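Local atomic coordinates of aryl acylamidase (bacterium CSBL00001, PDB entry 4YJ6), a protein that probably hydrolyses the amide bond of aryl acylamides, as a member of the amidase signature enzyme family. Residues Asn196-Gln201 and Ala444-Gly449; Leu275-Phe280 and Trp430-Leu435; Pro281-Ile286 and Ala401-Arg406. All coordinates share one frame; numbering follows the deposited sequence.

Contact 1. Residues Asn196-Gln201 and Ala444-Gly449; sequences NTYGFQ and ASVPAG
Y198 lies beside V446 and A444 at the apolar centre of this contact. Its CG is anti to the backbone N (chi1 -180°); farther out, the ring reaches both of these residues. CE1 of Y198 meets CG1 of V446 at 3.5 Å, the methyl sitting at the ring edge close to its plane. The two side chains run side by side and point the same way. The CB of A444 touches the far end of the tyrosine, 3.6 Å from CZ of Y198. The same methyl also meets CD1 of F200 at 3.8 Å. Beyond this patch, F200 packs on V470 and I471 of helix 467-480. An alanine in place of Y198 would probably leave a gap beside V446 and A444 and deprive S474 of the hydroxyl that hydrogen-bonds to it. The backbones form an antiparallel pair of strands inside the large mixed sheet of the amidase fold. G199 and S445 are a hydrogen-bonded pair. N of G199 donates to O of S445 at 3.2 Å, and N of S445 donates to O of G199 at 2.9 Å. F200 and A444 follow as a non-hydrogen-bonded pair. At the start of 196-201 the chain leaves helix 190-195 through a Schellman motif at N196. Here P447 takes over the packing, its CB 3.3 Å from OD1 of N196, with the two side chains crossing at about a right angle. Two waters complete the polar edge. One links O of T197 to OG of S445, whose hydroxyl also bonds T399. The other lies 2.8 Å from OD1 of N196 and bridges it to O of G449, while ND2 of N196 bonds the carbonyl of W483.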
ATOM      1  N   ASN A 196      -5.609   1.060 -10.752  1.00 11.08           N
ATOM      2  CA  ASN A 196      -4.719   1.209 -11.912  1.00 12.38           C
ATOM      3  C   ASN A 196      -3.442   1.936 -11.509  1.00 13.07           C
ATOM      4  O   ASN A 196      -2.890   2.673 -12.300  1.00 12.41           O
ATOM      5  CB  ASN A 196      -5.412   2.003 -13.074  1.00 13.40           C
ATOM      6  CG  ASN A 196      -4.738   1.806 -14.403  1.00 12.42           C
ATOM      7  OD1 ASN A 196      -4.654   0.679 -14.889  1.00 14.15           O
ATOM      8  ND2 ASN A 196      -4.284   2.894 -15.024  1.00 13.91           N
ATOM      9  N   THR A 197      -2.984   1.731 -10.271  1.00 11.69           N
ATOM     10  CA  THR A 197      -1.706   2.299  -9.865  1.00 12.80           C
ATOM     11  C   THR A 197      -0.706   1.211  -9.492  1.00 12.72           C
ATOM     12  O   THR A 197      -1.056   0.035  -9.372  1.00 10.12           O
ATOM     13  CB  THR A 197      -1.891   3.304  -8.734  1.00 11.70           C
ATOM     14  OG1 THR A 197      -2.679   2.723  -7.685  1.00 11.42           O
ATOM     15  CG2 THR A 197      -2.626   4.569  -9.276  1.00 13.29           C
ATOM     16  N   TYR A 198       0.560   1.611  -9.404  1.00 11.02           N
ATOM     17  CA  TYR A 198       1.630   0.662  -9.116  1.00 11.82           C
ATOM     18  C   TYR A 198       1.944   0.705  -7.632  1.00 11.15           C
ATOM     19  O   TYR A 198       2.269   1.768  -7.088  1.00 11.37           O
ATOM     20  CB  TYR A 198       2.834   1.061  -9.941  1.00 10.08           C
ATOM     21  CG  TYR A 198       4.043   0.153  -9.749  1.00 10.85           C
ATOM     22  CD1 TYR A 198       4.044  -1.154 -10.255  1.00 10.15           C
ATOM     23  CD2 TYR A 198       5.176   0.601  -9.074  1.00 11.83           C
ATOM     24  CE1 TYR A 198       5.151  -1.970 -10.109  1.00 10.34           C
ATOM     25  CE2 TYR A 198       6.282  -0.214  -8.904  1.00 10.42           C
ATOM     26  CZ  TYR A 198       6.264  -1.496  -9.416  1.00 12.29           C
ATOM     27  OH  TYR A 198       7.353  -2.290  -9.253  1.00 11.36           O
ATOM     28  N   GLY A 199       1.847  -0.438  -6.959  1.00 11.05           N
ATOM     29  CA  GLY A 199       2.054  -0.469  -5.520  1.00 10.41           C
ATOM     30  C   GLY A 199       3.248  -1.348  -5.229  1.00 11.39           C
ATOM     31  O   GLY A 199       3.201  -2.543  -5.539  1.00 10.46           O
ATOM     32  N   PHE A 200       4.291  -0.789  -4.599  1.00  9.75           N
ATOM     33  CA  PHE A 200       5.531  -1.542  -4.369  1.00  8.87           C
ATOM     34  C   PHE A 200       5.688  -1.917  -2.890  1.00  8.43           C
ATOM     35  O   PHE A 200       5.846  -1.014  -2.046  1.00  9.24           O
ATOM     36  CB  PHE A 200       6.784  -0.746  -4.809  1.00  9.95           C
ATOM     37  CG  PHE A 200       8.017  -1.609  -4.854  1.00 10.92           C
ATOM     38  CD1 PHE A 200       8.330  -2.308  -6.014  1.00 10.36           C
ATOM     39  CD2 PHE A 200       8.820  -1.767  -3.744  1.00 10.65           C
ATOM     40  CE1 PHE A 200       9.443  -3.144  -6.075  1.00 12.13           C
ATOM     41  CE2 PHE A 200       9.940  -2.594  -3.785  1.00 11.98           C
ATOM     42  CZ  PHE A 200      10.236  -3.301  -4.952  1.00 10.06           C
ATOM     43  N   GLN A 201       5.653  -3.222  -2.592  1.00  8.05           N
ATOM     44  CA  GLN A 201       5.812  -3.751  -1.225  1.00  9.81           C
ATOM     45  C   GLN A 201       7.232  -4.336  -1.106  1.00  8.99           C
ATOM     46  O   GLN A 201       7.528  -5.397  -1.673  1.00  9.33           O
ATOM     47  CB  GLN A 201       4.727  -4.817  -0.923  1.00 10.08           C
ATOM     48  CG  GLN A 201       4.952  -5.585   0.424  1.00 10.05           C
ATOM     49  CD  GLN A 201       5.395  -7.002   0.152  1.00  9.22           C
ATOM     50  OE1 GLN A 201       4.690  -7.746  -0.544  1.00 10.57           O
ATOM     51  NE2 GLN A 201       6.564  -7.387   0.658  1.00  9.51           N
ATOM     52  N   ALA A 444       5.052  -6.445  -6.133  1.00  9.74           N
ATOM     53  CA  ALA A 444       4.430  -5.193  -6.552  1.00  9.25           C
ATOM     54  C   ALA A 444       3.180  -5.521  -7.342  1.00 10.90           C
ATOM     55  O   ALA A 444       3.162  -6.480  -8.096  1.00 11.51           O
ATOM     56  CB  ALA A 444       5.406  -4.373  -7.411  1.00  9.99           C
ATOM     57  N   SER A 445       2.143  -4.715  -7.159  1.00 11.58           N
ATOM     58  CA  SER A 445       0.956  -4.839  -7.992  1.00 11.26           C
ATOM     59  C   SER A 445       1.132  -3.946  -9.226  1.00 12.65           C
ATOM     60  O   SER A 445       1.298  -2.736  -9.090  1.00 11.34           O
ATOM     61  CB  SER A 445      -0.307  -4.453  -7.239  1.00 12.88           C
ATOM     62  OG  SER A 445      -1.444  -4.663  -8.096  1.00 12.58           O
ATOM     63  N   VAL A 446       1.077  -4.557 -10.413  1.00 10.72           N
ATOM     64  CA  VAL A 446       1.118  -3.833 -11.687  1.00 12.01           C
ATOM     65  C   VAL A 446      -0.268  -3.818 -12.352  1.00 11.83           C
ATOM     66  O   VAL A 446      -0.932  -4.849 -12.449  1.00 11.79           O
ATOM     67  CB  VAL A 446       2.144  -4.427 -12.716  1.00 13.45           C
ATOM     68  CG1 VAL A 446       3.567  -4.260 -12.190  1.00 17.65           C
ATOM     69  CG2 VAL A 446       1.897  -5.919 -13.025  1.00 15.67           C
ATOM     70  N   PRO A 447      -0.688  -2.662 -12.853  1.00 10.09           N
ATOM     71  CA  PRO A 447      -2.002  -2.602 -13.503  1.00 10.20           C
ATOM     72  C   PRO A 447      -2.019  -3.524 -14.706  1.00 12.96           C
ATOM     73  O   PRO A 447      -1.154  -3.406 -15.571  1.00 13.39           O
ATOM     74  CB  PRO A 447      -2.089  -1.118 -13.947  1.00 11.81           C
ATOM     75  CG  PRO A 447      -1.303  -0.377 -12.835  1.00 12.26           C
ATOM     76  CD  PRO A 447      -0.141  -1.319 -12.537  1.00 12.05           C
ATOM     77  N   ALA A 448      -2.988  -4.437 -14.749  1.00 11.88           N
ATOM     78  CA  ALA A 448      -3.021  -5.443 -15.810  1.00 14.85           C
ATOM     79  C   ALA A 448      -4.077  -5.131 -16.854  1.00 17.37           C
ATOM     80  O   ALA A 448      -4.194  -5.876 -17.818  1.00 17.27           O
ATOM     81  CB  ALA A 448      -3.294  -6.824 -15.202  1.00 14.87           C
ATOM     82  N   GLY A 449      -4.864  -4.078 -16.635  1.00 16.46           N
ATOM     83  CA  GLY A 449      -5.956  -3.752 -17.552  1.00 19.42           C
ATOM     84  C   GLY A 449      -7.262  -3.441 -16.853  1.00 18.21           C
ATOM     85  O   GLY A 449      -7.313  -3.288 -15.635  1.00 17.00           O
TER
HETATM   86  O   HOH W   1      -5.344  -1.931 -14.253  1.00 13.17           O
HETATM   87  O   HOH W   2      -2.012  -2.662  -9.892  1.00 10.33           O

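Contact 2. Residues Leu275-Phe280 and Trp430-Leu435; sequences LNYGVF and WCMTYL
F280 lies against the side chain of M432, a selenomethionine, in the close-packed part of this contact. CG of M432 is anti to the carbonyl carbon (chi1 -56°) and sits over the centre of the F280 ring, 3.5 Å from the centroid, in a CH-pi contact. The SE of M432 reaches 3.4 Å from CD1 of F280 and approaches that ring obliquely. It also lies at the edge of the Y277 ring, so this Met-aromatic contact involves two rings. L435 covers one face of Y277, with its CD1 3.4 Å from CD1 of the tyrosine and offset toward the rim. At its tip F280 meets Y434 in an offset edge-to-face pair, the edge of F280 toward the face of Y434, the planes at 65°. M318 of helix 315-339 also touches Y434 and L435. The other side is looser. N276 and V279 are partly exposed and G278 is exposed. OD1 of N276 accepts from N of G278 at 2.8 Å, an Asx turn, and O of N276 accepts from N of both V279 and F280. A water bridges OH of Y277, at 3.0 Å, and O of M432. The loop after strand 270-273 is thus joined to 430-435, the turn leading into helix 434-439, by aromatic, selenium and methyl contacts with one water link, which implies an association resting mainly on shape and dispersion.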
ATOM      1  N   LEU A 275      -2.919 -18.749 -11.010  1.00 12.86           N
ATOM      2  CA  LEU A 275      -4.097 -17.893 -11.072  1.00 12.19           C
ATOM      3  C   LEU A 275      -4.873 -17.811  -9.761  1.00 12.89           C
ATOM      4  O   LEU A 275      -5.801 -17.029  -9.649  1.00 14.26           O
ATOM      5  CB  LEU A 275      -5.013 -18.337 -12.234  1.00 15.52           C
ATOM      6  CG  LEU A 275      -4.266 -18.328 -13.574  1.00 16.55           C
ATOM      7  CD1 LEU A 275      -5.178 -18.884 -14.679  1.00 19.09           C
ATOM      8  CD2 LEU A 275      -3.744 -16.926 -13.947  1.00 17.26           C
ATOM      9  N   ASN A 276      -4.501 -18.604  -8.752  1.00 13.10           N
ATOM     10  CA  ASN A 276      -5.237 -18.602  -7.502  1.00 14.29           C
ATOM     11  C   ASN A 276      -4.455 -19.206  -6.345  1.00 14.12           C
ATOM     12  O   ASN A 276      -5.029 -19.473  -5.287  1.00 13.17           O
ATOM     13  CB  ASN A 276      -6.552 -19.399  -7.684  1.00 16.10           C
ATOM     14  CG  ASN A 276      -6.313 -20.822  -8.151  1.00 19.85           C
ATOM     15  OD1 ASN A 276      -5.182 -21.326  -8.193  1.00 14.75           O
ATOM     16  ND2 ASN A 276      -7.408 -21.473  -8.592  1.00 31.01           N
ATOM     17  N   TYR A 277      -3.131 -19.348  -6.525  1.00 13.96           N
ATOM     18  CA  TYR A 277      -2.257 -19.988  -5.535  1.00 13.98           C
ATOM     19  C   TYR A 277      -2.763 -21.356  -5.113  1.00 16.34           C
ATOM     20  O   TYR A 277      -2.394 -21.862  -4.045  1.00 15.20           O
ATOM     21  CB  TYR A 277      -2.089 -19.102  -4.279  1.00 12.02           C
ATOM     22  CG  TYR A 277      -1.508 -17.718  -4.511  1.00 12.24           C
ATOM     23  CD1 TYR A 277      -0.115 -17.501  -4.490  1.00 14.30           C
ATOM     24  CD2 TYR A 277      -2.316 -16.629  -4.688  1.00 13.01           C
ATOM     25  CE1 TYR A 277       0.438 -16.208  -4.645  1.00 14.16           C
ATOM     26  CE2 TYR A 277      -1.771 -15.311  -4.823  1.00 14.26           C
ATOM     27  CZ  TYR A 277      -0.390 -15.115  -4.814  1.00 14.78           C
ATOM     28  OH  TYR A 277       0.127 -13.821  -4.957  1.00 12.40           O
ATOM     29  N   GLY A 278      -3.569 -21.972  -5.984  1.00 14.52           N
ATOM     30  CA  GLY A 278      -4.108 -23.298  -5.729  1.00 19.28           C
ATOM     31  C   GLY A 278      -5.162 -23.399  -4.649  1.00 19.71           C
ATOM     32  O   GLY A 278      -5.688 -24.495  -4.412  1.00 22.26           O
ATOM     33  N   VAL A 279      -5.460 -22.298  -3.957  1.00 13.97           N
ATOM     34  CA  VAL A 279      -6.359 -22.359  -2.804  1.00 13.13           C
ATOM     35  C   VAL A 279      -7.451 -21.286  -2.772  1.00 14.78           C
ATOM     36  O   VAL A 279      -8.392 -21.441  -2.009  1.00 16.04           O
ATOM     37  CB  VAL A 279      -5.602 -22.259  -1.446  1.00 14.95           C
ATOM     38  CG1 VAL A 279      -4.679 -23.459  -1.270  1.00 16.46           C
ATOM     39  CG2 VAL A 279      -4.780 -20.980  -1.388  1.00 16.97           C
ATOM     40  N   PHE A 280      -7.336 -20.204  -3.558  1.00 14.58           N
ATOM     41  CA  PHE A 280      -8.371 -19.143  -3.494  1.00 14.21           C
ATOM     42  C   PHE A 280      -9.395 -19.268  -4.614  1.00 12.72           C
ATOM     43  O   PHE A 280      -9.045 -19.651  -5.729  1.00 14.80           O
ATOM     44  CB  PHE A 280      -7.769 -17.747  -3.669  1.00 14.16           C
ATOM     45  CG  PHE A 280      -6.818 -17.329  -2.567  1.00 14.31           C
ATOM     46  CD1 PHE A 280      -5.448 -17.580  -2.692  1.00 14.62           C
ATOM     47  CD2 PHE A 280      -7.292 -16.690  -1.430  1.00 14.21           C
ATOM     48  CE1 PHE A 280      -4.563 -17.184  -1.696  1.00 14.70           C
ATOM     49  CE2 PHE A 280      -6.420 -16.291  -0.404  1.00 14.21           C
ATOM     50  CZ  PHE A 280      -5.051 -16.525  -0.550  1.00 13.42           C
ATOM     51  N   TRP A 430     -10.065 -12.271   0.316  1.00 12.18           N
ATOM     52  CA  TRP A 430      -9.844 -12.135  -1.124  1.00 13.77           C
ATOM     53  C   TRP A 430      -8.545 -11.343  -1.425  1.00 13.58           C
ATOM     54  O   TRP A 430      -8.171 -11.148  -2.589  1.00 13.50           O
ATOM     55  CB  TRP A 430     -11.066 -11.417  -1.751  1.00 15.91           C
ATOM     56  CG  TRP A 430     -11.459 -10.198  -0.917  1.00 15.62           C
ATOM     57  CD1 TRP A 430     -12.258 -10.185   0.188  1.00 15.51           C
ATOM     58  CD2 TRP A 430     -11.006  -8.847  -1.100  1.00 13.03           C
ATOM     59  NE1 TRP A 430     -12.326  -8.905   0.709  1.00 14.50           N
ATOM     60  CE2 TRP A 430     -11.586  -8.068  -0.085  1.00 14.55           C
ATOM     61  CE3 TRP A 430     -10.187  -8.220  -2.049  1.00 13.58           C
ATOM     62  CZ2 TRP A 430     -11.334  -6.679   0.044  1.00 15.10           C
ATOM     63  CZ3 TRP A 430      -9.953  -6.856  -1.940  1.00 14.98           C
ATOM     64  CH2 TRP A 430     -10.539  -6.101  -0.915  1.00 15.03           C
ATOM     65  N   CYS A 431      -7.869 -10.873  -0.378  1.00 12.49           N
ATOM     66  CA  CYS A 431      -6.628 -10.116  -0.569  1.00 12.43           C
ATOM     67  C   CYS A 431      -5.453 -11.097  -0.562  1.00 11.77           C
ATOM     68  O   CYS A 431      -4.756 -11.227   0.462  1.00 13.60           O
ATOM     69  CB  CYS A 431      -6.436  -9.077   0.554  1.00 12.28           C
ATOM     70  SG  CYS A 431      -7.886  -7.975   0.740  1.00 13.44           S
HETATM   71  N   MSE A 432      -5.228 -11.758  -1.700  1.00 11.04           N
HETATM   72  CA  MSE A 432      -4.260 -12.853  -1.805  1.00 10.30           C
HETATM   73  C   MSE A 432      -2.838 -12.399  -1.533  1.00 13.29           C
HETATM   74  O   MSE A 432      -1.974 -13.215  -1.244  1.00 11.71           O
HETATM   75  CB  MSE A 432      -4.400 -13.497  -3.180  1.00 10.83           C
HETATM   76  CG  MSE A 432      -5.823 -13.926  -3.358  1.00 10.73           C
HETATM   77 SE   MSE A 432      -5.860 -15.054  -4.942  1.00 30.84          SE
HETATM   78  CE  MSE A 432      -5.722 -13.727  -6.343  1.00 13.25           C
ATOM     79  N   THR A 433      -2.642 -11.083  -1.632  1.00 10.95           N
ATOM     80  CA  THR A 433      -1.418 -10.398  -1.190  1.00 10.30           C
ATOM     81  C   THR A 433      -0.919 -10.800   0.201  1.00 11.28           C
ATOM     82  O   THR A 433       0.291 -10.673   0.475  1.00  9.83           O
ATOM     83  CB  THR A 433      -1.725  -8.883  -1.102  1.00 10.48           C
ATOM     84  OG1 THR A 433      -3.007  -8.682  -0.491  1.00 11.22           O
ATOM     85  CG2 THR A 433      -1.827  -8.318  -2.509  1.00 11.51           C
ATOM     86  N   TYR A 434      -1.813 -11.235   1.102  1.00  9.92           N
ATOM     87  CA  TYR A 434      -1.354 -11.436   2.485  1.00  9.31           C
ATOM     88  C   TYR A 434      -0.304 -12.548   2.577  1.00  9.98           C
ATOM     89  O   TYR A 434       0.398 -12.631   3.610  1.00  9.37           O
ATOM     90  CB  TYR A 434      -2.499 -11.675   3.503  1.00  9.08           C
ATOM     91  CG  TYR A 434      -3.311 -12.959   3.336  1.00  9.96           C
ATOM     92  CD1 TYR A 434      -2.736 -14.217   3.577  1.00  9.27           C
ATOM     93  CD2 TYR A 434      -4.662 -12.902   3.010  1.00 11.27           C
ATOM     94  CE1 TYR A 434      -3.491 -15.391   3.435  1.00 12.63           C
ATOM     95  CE2 TYR A 434      -5.420 -14.054   2.868  1.00 13.11           C
ATOM     96  CZ  TYR A 434      -4.833 -15.293   3.083  1.00 12.91           C
ATOM     97  OH  TYR A 434      -5.595 -16.448   2.949  1.00 12.01           O
ATOM     98  N   LEU A 435      -0.191 -13.394   1.552  1.00 11.13           N
ATOM     99  CA  LEU A 435       0.836 -14.452   1.611  1.00  9.91           C
ATOM    100  C   LEU A 435       2.245 -13.859   1.811  1.00  9.35           C
ATOM    101  O   LEU A 435       3.061 -14.478   2.482  1.00 10.21           O
ATOM    102  CB  LEU A 435       0.825 -15.329   0.371  1.00 10.51           C
ATOM    103  CG  LEU A 435      -0.483 -16.078   0.158  1.00 11.39           C
ATOM    104  CD1 LEU A 435      -0.414 -16.848  -1.192  1.00 11.74           C
ATOM    105  CD2 LEU A 435      -0.756 -17.022   1.309  1.00 12.14           C
TER
HETATM  106  O   HOH W   3       0.765 -12.903  -2.168  1.00 11.45           O

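Contact 3. Residues Pro281-Ile286 and Ala401-Arg406; sequences PVQQEI and ACMPVR
Q283 holds the loop 401-406 with its backbone and its side chain. Its N donates to O of A401 at 3.0 Å, nearly straight at 176°. Its OE1 accepts from N of M403, also at 3.0 Å, with the donor lying above the amide plane. CG is anti to the carbonyl carbon (chi1 -67°), and the chain is extended beyond it. The amide lies against C402, with NE2 of Q283 3.6 Å from CB of C402. A water accepts a weak bond from NE2 of Q283 and donates to O of M403. I286 packs on the same loop. CD1 of I286 comes 3.4 Å from C of C402, and its CG1 lies 3.7 Å from SE of M403, a selenomethionine. At the other end CB of A401 meets CG2 of V282 at 4.1 Å. It also covers O of P281, a buried carbonyl without a polar partner. Q283 is the N-cap residue of helix 284-299, so the contact joins the first turn of that helix to the loop after strand 394-398. I419 of strand 418-419 packs on Q283 and A401, while I451 of strand 443-451 touches I286 and M403.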
ATOM      1  N   PRO A 281     -10.657 -18.892  -4.315  1.00 13.65           N
ATOM      2  CA  PRO A 281     -11.639 -18.709  -5.391  1.00 15.44           C
ATOM      3  C   PRO A 281     -11.409 -17.363  -6.059  1.00 16.09           C
ATOM      4  O   PRO A 281     -11.382 -16.366  -5.351  1.00 16.15           O
ATOM      5  CB  PRO A 281     -12.968 -18.755  -4.651  1.00 16.87           C
ATOM      6  CG  PRO A 281     -12.646 -18.163  -3.265  1.00 17.00           C
ATOM      7  CD  PRO A 281     -11.232 -18.683  -2.977  1.00 16.12           C
ATOM      8  N   VAL A 282     -11.187 -17.335  -7.370  1.00 14.60           N
ATOM      9  CA  VAL A 282     -10.844 -16.084  -8.041  1.00 15.15           C
ATOM     10  C   VAL A 282     -11.804 -15.850  -9.180  1.00 14.73           C
ATOM     11  O   VAL A 282     -12.053 -16.768  -9.975  1.00 15.21           O
ATOM     12  CB  VAL A 282      -9.407 -16.144  -8.610  1.00 16.46           C
ATOM     13  CG1 VAL A 282      -9.059 -14.869  -9.396  1.00 14.14           C
ATOM     14  CG2 VAL A 282      -8.435 -16.370  -7.438  1.00 13.41           C
ATOM     15  N   GLN A 283     -12.337 -14.641  -9.282  1.00 15.33           N
ATOM     16  CA  GLN A 283     -13.287 -14.344 -10.373  1.00 17.34           C
ATOM     17  C   GLN A 283     -12.670 -14.702 -11.733  1.00 18.64           C
ATOM     18  O   GLN A 283     -11.524 -14.347 -12.065  1.00 15.01           O
ATOM     19  CB  GLN A 283     -13.748 -12.869 -10.306  1.00 16.43           C
ATOM     20  CG  GLN A 283     -14.575 -12.600  -9.075  1.00 20.97           C
ATOM     21  CD  GLN A 283     -15.001 -11.149  -8.935  1.00 23.97           C
ATOM     22  OE1 GLN A 283     -14.421 -10.234  -9.566  1.00 22.19           O
ATOM     23  NE2 GLN A 283     -16.017 -10.925  -8.106  1.00 25.79           N
ATOM     24  N   GLN A 284     -13.426 -15.428 -12.552  1.00 16.99           N
ATOM     25  CA  GLN A 284     -12.863 -15.936 -13.779  1.00 17.18           C
ATOM     26  C   GLN A 284     -12.284 -14.835 -14.676  1.00 16.90           C
ATOM     27  O   GLN A 284     -11.261 -15.035 -15.318  1.00 15.19           O
ATOM     28  CB  GLN A 284     -13.948 -16.724 -14.555  1.00 18.57           C
ATOM     29  CG  GLN A 284     -13.395 -17.401 -15.754  1.00 22.14           C
ATOM     30  CD  GLN A 284     -12.366 -18.453 -15.386  1.00 27.77           C
ATOM     31  OE1 GLN A 284     -12.638 -19.359 -14.576  1.00 33.31           O
ATOM     32  NE2 GLN A 284     -11.188 -18.360 -15.987  1.00 28.02           N
ATOM     33  N   GLU A 285     -12.945 -13.678 -14.741  1.00 16.52           N
ATOM     34  CA  GLU A 285     -12.458 -12.597 -15.595  1.00 18.18           C
ATOM     35  C   GLU A 285     -11.048 -12.116 -15.182  1.00 17.42           C
ATOM     36  O   GLU A 285     -10.237 -11.703 -16.017  1.00 15.33           O
ATOM     37  CB  GLU A 285     -13.415 -11.393 -15.574  1.00 19.94           C
ATOM     38  CG  GLU A 285     -14.805 -11.712 -16.108  1.00 23.73           C
ATOM     39  CD  GLU A 285     -15.746 -12.359 -15.078  1.00 27.35           C
ATOM     40  OE1 GLU A 285     -15.410 -12.516 -13.862  1.00 24.54           O
ATOM     41  OE2 GLU A 285     -16.873 -12.715 -15.502  1.00 35.77           O
ATOM     42  N   ILE A 286     -10.803 -12.163 -13.890  1.00 16.64           N
ATOM     43  CA  ILE A 286      -9.486 -11.786 -13.353  1.00 14.17           C
ATOM     44  C   ILE A 286      -8.467 -12.864 -13.730  1.00 14.27           C
ATOM     45  O   ILE A 286      -7.393 -12.561 -14.256  1.00 14.14           O
ATOM     46  CB  ILE A 286      -9.546 -11.617 -11.849  1.00 16.65           C
ATOM     47  CG1 ILE A 286     -10.288 -10.311 -11.508  1.00 16.06           C
ATOM     48  CG2 ILE A 286      -8.084 -11.591 -11.242  1.00 13.91           C
ATOM     49  CD1 ILE A 286     -10.520 -10.125  -9.997  1.00 15.98           C
ATOM     50  N   ALA A 401      -8.535 -11.418  -5.583  1.00 13.64           N
ATOM     51  CA  ALA A 401      -9.473 -12.449  -6.077  1.00 12.56           C
ATOM     52  C   ALA A 401     -10.762 -11.861  -6.661  1.00 17.04           C
ATOM     53  O   ALA A 401     -11.563 -12.621  -7.231  1.00 14.67           O
ATOM     54  CB  ALA A 401      -9.827 -13.382  -4.954  1.00 12.97           C
ATOM     55  N   CYS A 402     -10.988 -10.561  -6.491  1.00 13.89           N
ATOM     56  CA  CYS A 402     -12.236  -9.942  -6.970  1.00 14.56           C
ATOM     57  C   CYS A 402     -12.042  -8.485  -7.374  1.00 18.07           C
ATOM     58  O   CYS A 402     -11.042  -7.843  -7.023  1.00 15.19           O
ATOM     59  CB  CYS A 402     -13.332 -10.024  -5.901  1.00 13.81           C
ATOM     60  SG  CYS A 402     -12.914  -9.177  -4.321  1.00 16.60           S
HETATM   61  N   MSE A 403     -13.029  -7.978  -8.107  1.00 16.37           N
HETATM   62  CA  MSE A 403     -13.072  -6.588  -8.536  1.00 16.80           C
HETATM   63  C   MSE A 403     -13.563  -5.660  -7.433  1.00 17.49           C
HETATM   64  O   MSE A 403     -14.069  -6.107  -6.402  1.00 16.25           O
HETATM   65  CB  MSE A 403     -14.028  -6.474  -9.741  1.00 17.48           C
HETATM   66  CG  MSE A 403     -13.658  -7.373 -10.907  1.00 20.74           C
HETATM   67 SE   MSE A 403     -11.891  -6.979 -11.626  1.00 35.16          SE
HETATM   68  CE  MSE A 403     -12.139  -5.131 -12.210  1.00 15.74           C
ATOM     69  N   PRO A 404     -13.406  -4.346  -7.642  1.00 15.85           N
ATOM     70  CA  PRO A 404     -13.880  -3.395  -6.640  1.00 17.23           C
ATOM     71  C   PRO A 404     -15.346  -3.603  -6.265  1.00 16.81           C
ATOM     72  O   PRO A 404     -16.162  -4.018  -7.119  1.00 18.68           O
ATOM     73  CB  PRO A 404     -13.691  -2.037  -7.337  1.00 17.52           C
ATOM     74  CG  PRO A 404     -12.517  -2.222  -8.211  1.00 15.44           C
ATOM     75  CD  PRO A 404     -12.687  -3.671  -8.742  1.00 15.43           C
ATOM     76  N   VAL A 405     -15.648  -3.341  -4.998  1.00 16.88           N
ATOM     77  CA  VAL A 405     -16.992  -3.407  -4.461  1.00 16.69           C
ATOM     78  C   VAL A 405     -17.613  -2.017  -4.370  1.00 19.01           C
ATOM     79  O   VAL A 405     -16.921  -0.990  -4.297  1.00 19.01           O
ATOM     80  CB  VAL A 405     -17.028  -4.083  -3.078  1.00 15.92           C
ATOM     81  CG1 VAL A 405     -16.434  -5.495  -3.166  1.00 19.97           C
ATOM     82  CG2 VAL A 405     -16.278  -3.228  -2.012  1.00 17.37           C
ATOM     83  N   ARG A 406     -18.940  -1.982  -4.389  1.00 20.56           N
ATOM     84  CA  ARG A 406     -19.666  -0.732  -4.167  1.00 19.21           C
ATOM     85  C   ARG A 406     -19.481  -0.214  -2.755  1.00 21.34           C
ATOM     86  O   ARG A 406     -19.417  -0.983  -1.795  1.00 20.64           O
ATOM     87  CB  ARG A 406     -21.160  -0.939  -4.474  1.00 24.97           C
ATOM     88  CG  ARG A 406     -21.384  -1.445  -5.895  1.00 23.96           C
ATOM     89  CD  ARG A 406     -22.862  -1.447  -6.347  1.00 33.80           C
ATOM     90  NE  ARG A 406     -23.162  -0.208  -7.060  1.00 38.83           N
ATOM     91  CZ  ARG A 406     -23.104  -0.047  -8.378  1.00 35.01           C
ATOM     92  NH1 ARG A 406     -22.805  -1.056  -9.183  1.00 39.13           N
ATOM     93  NH2 ARG A 406     -23.368   1.142  -8.885  1.00 38.25           N
TER
HETATM   94  O   HOH W   4     -16.152  -7.856  -6.830  1.00 17.95           O

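From the N terminus, the chain first passes 196-201, which pairs only much later with 444-449. Contact 1 thus closes a loop of 242 residues and joins two strands of the large sheet. The other two contacts lie within it. Contact 2 runs from 275-280 to 430-435 and ties the loop after strand 270-273 to the approach of helix 434-439. Contact 3 starts directly after, at 281-286, and closes first, at 401-406. It sits inside contact 2, and none cross. It ties the start of helix 284-299 to the loop after strand 394-398. Contacts 2 and 3 touch: W430 O and A401 N are 3.0 Å apart, a probable hydrogen bond. Helix 434-439 leads into strand 443-451, connecting contact 2 to contact 1.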